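Side-chain contact in trans-2-enoyl-CoA reductase (Treponema denticola ATCC 35405, PDB 4GGO), which reduces the carbon-carbon double bond of enoyl-CoA thioesters such as crotonyl-CoA with NADH, a step of type II fatty acid synthesis: residues R317-A320 and E321-R325. Numbering follows the deposited sequence.
Sequences RLYA and ERLYR
Arg317 and Arg322 run side by side off the last two turns of helix 311-323, their guanidinium planes 70° apart. Arg317 NH1 and Arg322 NH2 come within 3.9 Å, yet they form salt bridges with Asp342 OD1 and OD2 respectively, which probably offsets the like charges. One water accepts from both as well, at 2.9 Å from Arg322 NH1, within that guanidinium's plane. Arg317 NH2 also pairs with Glu309, and Arg322 NH2 donates to Arg339 O.

Tyr319 and Tyr324, five residues apart, also point the same way. Tyr319 CD2 meets Tyr324 CE2 at 3.6 Å, and the rings meet obliquely, planes 33° apart. This spacing is consistent with a pi-type widening of the final turn: Leu323 N donates to Leu318 O and Tyr324 N to Tyr319 O (2.8 Å), both i to i+5. Arg322 N reaches Leu318 O only weakly. Leu323 places CD1 over one face of the Tyr319 ring, 4.4 Å from Tyr319 CD1.

Where the helix ends, Glu321 O takes two side-chain donors from opposite faces of its carbonyl plane: Arg325 NH1 at 2.8 Å, its NH2 bridging to Asp327, and Arg322 NH1 at 3.2 Å. Arg322 folds back at chi2 (-66°), which lets one guanidinium serve both this carbonyl and the water.

Leu318 and Leu323 pack on Leu230 of strand 227-233 and Ile338 of strand 338-339, placing this turn against two strands of the Rossmann-type core's parallel sheet. Tyr319 rests on Thr69 and Ala70 of helix 61-74, whose first residues, Gly61 and Tyr62, bind NAD(+), while Tyr324 joins it against Pro50.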
ATOM      1  N   ARG A 317       0.176   9.991   9.492  1.00 19.81           N
ATOM      2  CA  ARG A 317       0.655   9.718  10.845  1.00 21.05           C
ATOM      3  C   ARG A 317       2.091   9.203  10.809  1.00 21.27           C
ATOM      4  O   ARG A 317       2.905   9.547  11.667  1.00 20.37           O
ATOM      5  CB  ARG A 317      -0.254   8.718  11.569  1.00 23.59           C
ATOM      6  CG  ARG A 317       0.249   8.328  12.954  1.00 19.51           C
ATOM      7  CD  ARG A 317      -0.877   7.858  13.871  1.00 17.39           C
ATOM      8  NE  ARG A 317      -1.413   6.551  13.496  1.00 17.42           N
ATOM      9  CZ  ARG A 317      -0.946   5.392  13.953  1.00 17.61           C
ATOM     10  NH1 ARG A 317       0.078   5.373  14.794  1.00 15.81           N
ATOM     11  NH2 ARG A 317      -1.499   4.251  13.565  1.00 17.39           N
ATOM     12  N   LEU A 318       2.391   8.381   9.808  1.00 18.27           N
ATOM     13  CA  LEU A 318       3.743   7.865   9.604  1.00 18.67           C
ATOM     14  C   LEU A 318       4.760   8.991   9.423  1.00 19.22           C
ATOM     15  O   LEU A 318       5.810   8.996  10.061  1.00 19.87           O
ATOM     16  CB  LEU A 318       3.781   6.935   8.391  1.00 18.39           C
ATOM     17  CG  LEU A 318       5.165   6.450   7.950  1.00 19.52           C
ATOM     18  CD1 LEU A 318       5.782   5.529   8.996  1.00 19.07           C
ATOM     19  CD2 LEU A 318       5.085   5.759   6.596  1.00 20.69           C
ATOM     20  N   TYR A 319       4.446   9.941   8.548  1.00 15.67           N
ATOM     21  CA  TYR A 319       5.329  11.076   8.294  1.00 18.14           C
ATOM     22  C   TYR A 319       5.474  11.959   9.531  1.00 21.56           C
ATOM     23  O   TYR A 319       6.584  12.305   9.939  1.00 23.09           O
ATOM     24  CB  TYR A 319       4.798  11.919   7.133  1.00 19.31           C
ATOM     25  CG  TYR A 319       5.217  11.458   5.751  1.00 20.87           C
ATOM     26  CD1 TYR A 319       4.703  10.292   5.194  1.00 18.57           C
ATOM     27  CD2 TYR A 319       6.105  12.208   4.989  1.00 21.97           C
ATOM     28  CE1 TYR A 319       5.079   9.879   3.922  1.00 22.53           C
ATOM     29  CE2 TYR A 319       6.486  11.803   3.721  1.00 21.21           C
ATOM     30  CZ  TYR A 319       5.968  10.638   3.191  1.00 24.97           C
ATOM     31  OH  TYR A 319       6.345  10.236   1.929  1.00 22.36           O
ATOM     32  N   ALA A 320       4.342  12.316  10.127  1.00 23.88           N
ATOM     33  CA  ALA A 320       4.320  13.280  11.219  1.00 22.43           C
ATOM     34  C   ALA A 320       4.806  12.716  12.554  1.00 24.51           C
ATOM     35  O   ALA A 320       5.420  13.430  13.347  1.00 24.92           O
ATOM     36  CB  ALA A 320       2.924  13.864  11.371  1.00 26.82           C
ATOM     37  N   GLU A 321       4.534  11.438  12.801  1.00 18.61           N
ATOM     38  CA  GLU A 321       4.788  10.854  14.116  1.00 22.71           C
ATOM     39  C   GLU A 321       5.872   9.776  14.137  1.00 20.81           C
ATOM     40  O   GLU A 321       6.111   9.160  15.175  1.00 22.87           O
ATOM     41  CB  GLU A 321       3.490  10.301  14.710  1.00 24.35           C
ATOM     42  CG  GLU A 321       2.489  11.364  15.136  1.00 27.00           C
ATOM     43  CD  GLU A 321       2.826  11.975  16.484  1.00 40.93           C
ATOM     44  OE1 GLU A 321       2.244  11.535  17.499  1.00 40.24           O
ATOM     45  OE2 GLU A 321       3.671  12.893  16.531  1.00 36.60           O
ATOM     46  N   ARG A 322       6.520   9.543  12.999  1.00 21.39           N
ATOM     47  CA  ARG A 322       7.626   8.588  12.940  1.00 22.19           C
ATOM     48  C   ARG A 322       8.836   9.167  12.212  1.00 23.26           C
ATOM     49  O   ARG A 322       9.920   9.283  12.783  1.00 24.29           O
ATOM     50  CB  ARG A 322       7.197   7.283  12.260  1.00 21.48           C
ATOM     51  CG  ARG A 322       6.095   6.514  12.970  1.00 13.87           C
ATOM     52  CD  ARG A 322       6.551   5.988  14.323  1.00 23.80           C
ATOM     53  NE  ARG A 322       5.592   5.043  14.887  1.00 24.85           N
ATOM     54  CZ  ARG A 322       4.484   5.397  15.528  1.00 23.36           C
ATOM     55  NH1 ARG A 322       4.192   6.680  15.690  1.00 20.39           N
ATOM     56  NH2 ARG A 322       3.665   4.470  16.007  1.00 24.68           N
ATOM     57  N   LEU A 323       8.643   9.528  10.947  1.00 22.41           N
ATOM     58  CA  LEU A 323       9.743   9.978  10.102  1.00 25.61           C
ATOM     59  C   LEU A 323      10.213  11.390  10.445  1.00 28.50           C
ATOM     60  O   LEU A 323      11.411  11.635  10.587  1.00 28.55           O
ATOM     61  CB  LEU A 323       9.347   9.905   8.625  1.00 21.70           C
ATOM     62  CG  LEU A 323       8.858   8.547   8.115  1.00 23.81           C
ATOM     63  CD1 LEU A 323       8.536   8.619   6.630  1.00 21.03           C
ATOM     64  CD2 LEU A 323       9.889   7.464   8.396  1.00 19.90           C
ATOM     65  N   TYR A 324       9.269  12.316  10.574  1.00 21.41           N
ATOM     66  CA  TYR A 324       9.615  13.719  10.783  1.00 29.04           C
ATOM     67  C   TYR A 324       8.998  14.265  12.066  1.00 23.19           C
ATOM     68  O   TYR A 324       7.994  14.978  12.035  1.00 22.18           O
ATOM     69  CB  TYR A 324       9.205  14.551   9.564  1.00 25.99           C
ATOM     70  CG  TYR A 324       9.741  13.982   8.270  1.00 23.30           C
ATOM     71  CD1 TYR A 324      11.051  14.220   7.873  1.00 28.16           C
ATOM     72  CD2 TYR A 324       8.943  13.192   7.452  1.00 23.58           C
ATOM     73  CE1 TYR A 324      11.549  13.692   6.696  1.00 28.06           C
ATOM     74  CE2 TYR A 324       9.433  12.659   6.273  1.00 23.99           C
ATOM     75  CZ  TYR A 324      10.735  12.913   5.900  1.00 29.84           C
ATOM     76  OH  TYR A 324      11.225  12.387   4.727  1.00 28.93           O
ATOM     77  N   ARG A 325       9.616  13.918  13.191  1.00 23.03           N
ATOM     78  CA  ARG A 325       9.139  14.324  14.507  1.00 25.31           C
ATOM     79  C   ARG A 325       9.937  15.502  15.052  1.00 27.25           C
ATOM     80  O   ARG A 325      11.069  15.747  14.637  1.00 27.71           O
ATOM     81  CB  ARG A 325       9.247  13.158  15.487  1.00 25.74           C
ATOM     82  CG  ARG A 325       8.411  11.949  15.123  1.00 29.23           C
ATOM     83  CD  ARG A 325       8.901  10.721  15.864  1.00 27.84           C
ATOM     84  NE  ARG A 325       8.973  10.940  17.305  1.00 30.06           N
ATOM     85  CZ  ARG A 325       7.996  10.642  18.155  1.00 30.64           C
ATOM     86  NH1 ARG A 325       6.867  10.112  17.707  1.00 28.61           N
ATOM     87  NH2 ARG A 325       8.147  10.874  19.452  1.00 34.14           N
TER
HETATM   88  O   HOH W   1       1.547   7.167  16.860  1.00 28.66           O